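Side-chain contacts in ferredoxin, 2Fe-2S (Aquifex aeolicus, PDB 1M2D), which carries a single [2Fe-2S] cluster, transfers electrons in metabolic reactions and forms a homodimer in solution, with a thioredoxin-like fold: residues 66-70 against 71-75; 84-87 against 88-92. The protein carries 1 engineered substitution. All coordinates share one frame; numbering follows the deposited sequence.

Interaction 1: 66-70 against 71-75; sequences VVYPD and GVWYG
Val66 and Trp73 stand side by side as a non-hydrogen-bonded antiparallel pair, and the CG2 methyl of Val66 sits over one face of the indole, 3.6 Å from the centroid of the six-membered ring of Trp73 in a CH-pi contact. With CG1 anti to the backbone N (chi1 -176°), CG2 falls beside that N and anti to the carbonyl carbon, which turns it over the indole; CG1 reaches the pyrrole part, 3.7 Å from Trp73 NE1. The indole N-H donates a hydrogen bond to a water 2.9 Å from Trp73 NE1, lying at the ring edge in plane, and the same water is hydrogen-bonded to Tyr68 OH. Tyr68 OH is also bound to His5 of the second subunit, whose imidazole meets the Trp73 ring as well. Cut back to an alanine here, the Trp73 side chain would probably leave Val66 CG2 without the face it packs on, the water without its indole donor and His5 of the second subunit without its ring neighbour.

On the face of Val67 and Val72, Val67 CG2 approaches the Tyr74 ring at 4.0 Å from CE1. Between the strands, Val67 N donates to Val72 O (2.9 Å, 167° at the hydrogen), while Val67 O receives Val72 N at 3.1 Å and, weakly, Gly71 N at 2.8 Å. Gly71 has a positive phi, where a CB would run into the carbonyl O of Asp70. Pro69, behind a cis peptide, begins the reversal. Gly71 and Val72 facing Val67 make a G1 beta bulge, closing the tight hairpin of strands 65-68 and 72-74 in the thioredoxin-like sheet.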
loop_
_atom_site.group_PDB
_atom_site.type_symbol
_atom_site.label_atom_id
_atom_site.label_comp_id
_atom_site.label_asym_id
_atom_site.label_seq_id
_atom_site.Cartn_x
_atom_site.Cartn_y
_atom_site.Cartn_z
ATOM N N VAL A 66 -3.840 -0.270 6.895
ATOM C CA VAL A 66 -4.668 -1.252 6.192
ATOM C C VAL A 66 -3.918 -2.566 6.116
ATOM O O VAL A 66 -2.736 -2.586 5.775
ATOM C CB VAL A 66 -5.040 -0.726 4.791
ATOM C CG1 VAL A 66 -5.983 -1.735 4.120
ATOM C CG2 VAL A 66 -5.624 0.667 4.904
ATOM N N VAL A 67 -4.602 -3.653 6.412
ATOM C CA VAL A 67 -4.033 -4.973 6.389
ATOM C C VAL A 67 -4.679 -5.795 5.282
ATOM O O VAL A 67 -5.908 -6.005 5.310
ATOM C CB VAL A 67 -4.160 -5.714 7.743
ATOM C CG1 VAL A 67 -3.485 -7.059 7.699
ATOM C CG2 VAL A 67 -3.596 -4.834 8.855
ATOM N N TYR A 68 -3.859 -6.239 4.344
ATOM C CA TYR A 68 -4.272 -7.118 3.261
ATOM C C TYR A 68 -3.641 -8.468 3.399
ATOM O O TYR A 68 -2.591 -8.592 4.047
ATOM C CB TYR A 68 -3.972 -6.456 1.891
ATOM C CG TYR A 68 -4.957 -5.359 1.524
ATOM C CD1 TYR A 68 -4.551 -4.059 1.359
ATOM C CD2 TYR A 68 -6.300 -5.638 1.338
ATOM C CE1 TYR A 68 -5.439 -3.053 1.016
ATOM C CE2 TYR A 68 -7.195 -4.653 1.007
ATOM C CZ TYR A 68 -6.755 -3.374 0.854
ATOM O OH TYR A 68 -7.710 -2.503 0.574
ATOM N N PRO A 69 -4.198 -9.504 2.774
ATOM C CA PRO A 69 -5.411 -9.481 1.981
ATOM C C PRO A 69 -6.719 -9.404 2.771
ATOM O O PRO A 69 -7.779 -9.309 2.141
ATOM C CB PRO A 69 -5.331 -10.788 1.204
ATOM C CG PRO A 69 -4.626 -11.696 2.126
ATOM C CD PRO A 69 -3.568 -10.844 2.776
ATOM N N ASP A 70 -6.651 -9.383 4.109
ATOM C CA ASP A 70 -7.863 -9.322 4.912
ATOM C C ASP A 70 -8.793 -8.191 4.559
ATOM O O ASP A 70 -10.033 -8.323 4.657
ATOM C CB ASP A 70 -7.472 -9.124 6.421
ATOM C CG ASP A 70 -6.476 -10.124 6.961
ATOM O OD1 ASP A 70 -5.655 -10.729 6.269
ATOM O OD2 ASP A 70 -6.468 -10.306 8.212
ATOM N N GLY A 71 -8.220 -7.046 4.190
ATOM C CA GLY A 71 -9.029 -5.883 3.951
ATOM C C GLY A 71 -9.539 -5.129 5.142
ATOM O O GLY A 71 -10.615 -4.505 5.127
ATOM N N VAL A 72 -8.766 -5.194 6.236
ATOM C CA VAL A 72 -9.116 -4.502 7.464
ATOM C C VAL A 72 -8.474 -3.134 7.448
ATOM O O VAL A 72 -7.244 -2.999 7.325
ATOM C CB VAL A 72 -8.639 -5.288 8.688
ATOM C CG1 VAL A 72 -8.804 -4.483 9.943
ATOM C CG2 VAL A 72 -9.386 -6.610 8.776
ATOM N N TRP A 73 -9.284 -2.098 7.563
ATOM C CA TRP A 73 -8.840 -0.707 7.676
ATOM C C TRP A 73 -8.956 -0.303 9.122
ATOM O O TRP A 73 -10.033 -0.383 9.712
ATOM C CB TRP A 73 -9.696 0.234 6.815
ATOM C CG TRP A 73 -9.526 0.020 5.324
ATOM C CD1 TRP A 73 -9.732 -1.099 4.596
ATOM C CD2 TRP A 73 -9.095 1.041 4.399
ATOM N NE1 TRP A 73 -9.454 -0.866 3.275
ATOM C CE2 TRP A 73 -9.053 0.437 3.128
ATOM C CE3 TRP A 73 -8.727 2.368 4.533
ATOM C CZ2 TRP A 73 -8.659 1.150 2.005
ATOM C CZ3 TRP A 73 -8.346 3.097 3.403
ATOM C CH2 TRP A 73 -8.323 2.464 2.150
ATOM N N TYR A 74 -7.846 0.151 9.691
ATOM C CA TYR A 74 -7.770 0.728 11.015
ATOM C C TYR A 74 -7.652 2.232 10.919
ATOM O O TYR A 74 -6.975 2.752 10.034
ATOM C CB TYR A 74 -6.542 0.170 11.727
ATOM C CG TYR A 74 -6.545 -1.274 12.104
ATOM C CD1 TYR A 74 -5.594 -2.171 11.622
ATOM C CD2 TYR A 74 -7.490 -1.745 13.018
ATOM C CE1 TYR A 74 -5.597 -3.497 11.999
ATOM C CE2 TYR A 74 -7.452 -3.066 13.422
ATOM C CZ TYR A 74 -6.509 -3.934 12.919
ATOM O OH TYR A 74 -6.471 -5.213 13.311
ATOM N N GLY A 75 -8.244 2.903 11.909
ATOM C CA GLY A 75 -8.062 4.324 12.105
ATOM C C GLY A 75 -7.615 4.660 13.498
ATOM O O GLY A 75 -7.671 3.826 14.416
HETATM O O HOH W 1 -10.469 -3.136 1.809
#

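Interaction 2: 84-87 against 88-92; sequences EIVE and KHLKG
Glu84 and Lys88, one turn apart, cross at an angle and touch through their aliphatic parts, with Glu84 CG 3.9 Å from Lys88 CG. The Glu84 chain is extended, with CG anti to the backbone N (chi1 -171°), and its carboxylate finds its salt bridge with Arg98, while Lys88 bends at chi2 and leaves its NZ 6.6 Å from Glu84 OE2, not in contact with it. Glu87 and Lys91 run alongside each other, pointing the same way, in a long salt bridge of 4.0 Å between OE2 of Glu87 and NZ of Lys91; Asp41 is the stronger partner of that amine.

The backbone beneath widens from alpha to pi-type turns near the end of helix 82-91. Lys88 N still bonds to Glu84 O, but Ile85 O accepts two donors: His89 N at 3.0 Å, above the carbonyl plane, and Leu90 N, also at 3.0 Å but in that plane. Lys91 N then reaches back five residues to Val86 O at 2.8 Å.

Val86 and Leu90 belong to the apolar part of the buried side. Leu90 crosses Val86 at a slant, bringing its CD1 to 4.1 Å from Val86 CG2, and both side chains rest on Phe34 of helix 27-40 and Leu44 of helix 42-45.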
loop_
_atom_site.group_PDB
_atom_site.type_symbol
_atom_site.label_atom_id
_atom_site.label_comp_id
_atom_site.label_asym_id
_atom_site.label_seq_id
_atom_site.Cartn_x
_atom_site.Cartn_y
_atom_site.Cartn_z
ATOM N N GLU A 84 -0.731 -4.543 20.134
ATOM C CA GLU A 84 -1.988 -5.310 20.124
ATOM C C GLU A 84 -2.296 -5.745 18.725
ATOM O O GLU A 84 -2.767 -6.878 18.484
ATOM C CB GLU A 84 -3.120 -4.490 20.740
ATOM C CG GLU A 84 -4.358 -5.309 20.941
ATOM C CD GLU A 84 -5.575 -4.592 21.518
ATOM O OE1 GLU A 84 -5.466 -3.412 21.879
ATOM O OE2 GLU A 84 -6.642 -5.228 21.635
ATOM N N ILE A 85 -2.111 -4.866 17.720
ATOM C CA ILE A 85 -2.404 -5.299 16.351
ATOM C C ILE A 85 -1.474 -6.443 15.953
ATOM O O ILE A 85 -1.936 -7.409 15.332
ATOM C CB ILE A 85 -2.278 -4.093 15.387
ATOM C CG1 ILE A 85 -3.332 -3.021 15.659
ATOM C CG2 ILE A 85 -2.305 -4.582 13.937
ATOM C CD1 ILE A 85 -3.131 -1.705 14.936
ATOM N N VAL A 86 -0.192 -6.360 16.272
ATOM C CA VAL A 86 0.738 -7.427 15.955
ATOM C C VAL A 86 0.308 -8.739 16.621
ATOM O O VAL A 86 0.244 -9.790 15.982
ATOM C CB VAL A 86 2.153 -7.000 16.395
ATOM C CG1 VAL A 86 3.107 -8.181 16.399
ATOM C CG2 VAL A 86 2.631 -5.856 15.515
ATOM N N GLU A 87 0.064 -8.699 17.922
ATOM C CA GLU A 87 -0.255 -9.911 18.660
ATOM C C GLU A 87 -1.561 -10.510 18.237
ATOM O O GLU A 87 -1.672 -11.719 17.877
ATOM C CB GLU A 87 -0.277 -9.571 20.156
ATOM C CG GLU A 87 1.030 -9.058 20.720
ATOM C CD GLU A 87 2.224 -9.962 20.563
ATOM O OE1 GLU A 87 2.125 -11.133 21.011
ATOM O OE2 GLU A 87 3.271 -9.652 19.977
ATOM N N LYS A 88 -2.602 -9.713 18.279
ATOM C CA LYS A 88 -3.949 -10.228 18.110
ATOM C C LYS A 88 -4.262 -10.519 16.657
ATOM O O LYS A 88 -4.887 -11.531 16.318
ATOM C CB LYS A 88 -4.988 -9.274 18.706
ATOM C CG LYS A 88 -4.920 -9.075 20.223
ATOM C CD LYS A 88 -5.143 -10.412 20.969
ATOM C CE LYS A 88 -5.323 -10.181 22.451
ATOM N NZ LYS A 88 -4.932 -11.383 23.223
ATOM N N HIS A 89 -3.869 -9.613 15.750
ATOM C CA HIS A 89 -4.214 -9.705 14.338
ATOM C C HIS A 89 -3.087 -10.332 13.522
ATOM O O HIS A 89 -3.334 -11.381 12.869
ATOM C CB HIS A 89 -4.636 -8.308 13.839
ATOM C CG HIS A 89 -5.166 -8.333 12.445
ATOM N ND1 HIS A 89 -5.536 -7.147 11.840
ATOM C CD2 HIS A 89 -5.427 -9.310 11.570
ATOM C CE1 HIS A 89 -5.989 -7.465 10.635
ATOM N NE2 HIS A 89 -5.904 -8.779 10.443
ATOM N N LEU A 90 -1.914 -9.744 13.504
ATOM C CA LEU A 90 -0.909 -10.250 12.539
ATOM C C LEU A 90 -0.470 -11.641 12.932
ATOM O O LEU A 90 -0.228 -12.436 12.022
ATOM C CB LEU A 90 0.267 -9.278 12.434
ATOM C CG LEU A 90 -0.134 -7.870 12.050
ATOM C CD1 LEU A 90 1.134 -7.028 11.868
ATOM C CD2 LEU A 90 -0.987 -7.796 10.824
ATOM N N LYS A 91 -0.377 -11.945 14.233
ATOM C CA LYS A 91 -0.006 -13.285 14.646
ATOM C C LYS A 91 -1.260 -14.120 14.936
ATOM O O LYS A 91 -1.299 -15.250 14.526
ATOM C CB LYS A 91 0.846 -13.248 15.905
ATOM C CG LYS A 91 2.238 -12.704 15.603
ATOM C CD LYS A 91 2.922 -12.623 16.937
ATOM C CE LYS A 91 4.388 -12.448 16.668
ATOM N NZ LYS A 91 5.031 -12.655 18.017
ATOM N N GLY A 92 -2.247 -13.577 15.639
ATOM C CA GLY A 92 -3.412 -14.301 16.112
ATOM C C GLY A 92 -4.545 -14.445 15.125
ATOM O O GLY A 92 -5.458 -15.245 15.370
#

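From the N terminus, strand 4-9 comes first in the chain, and strand 65-68 pairs antiparallel with it. Interaction 1 then closes the hairpin into strand 72-74, which in turn pairs with strand 100-102. The chain passes into helix 82-91, where interaction 2 joins successive turns; the two contacts are in series, neither enclosing nor crossing the other, with centres 12 Å apart. His89 ties them together: Tyr74 OH lies 2.6 Å from His89 ND1 and Asp70 OD2 2.8 Å from His89 NE2, both probable hydrogen bonds, while Val67 and Val72 pack on the imidazole. Hairpin strands and turn are thereby fastened to the helix covering that sheet face.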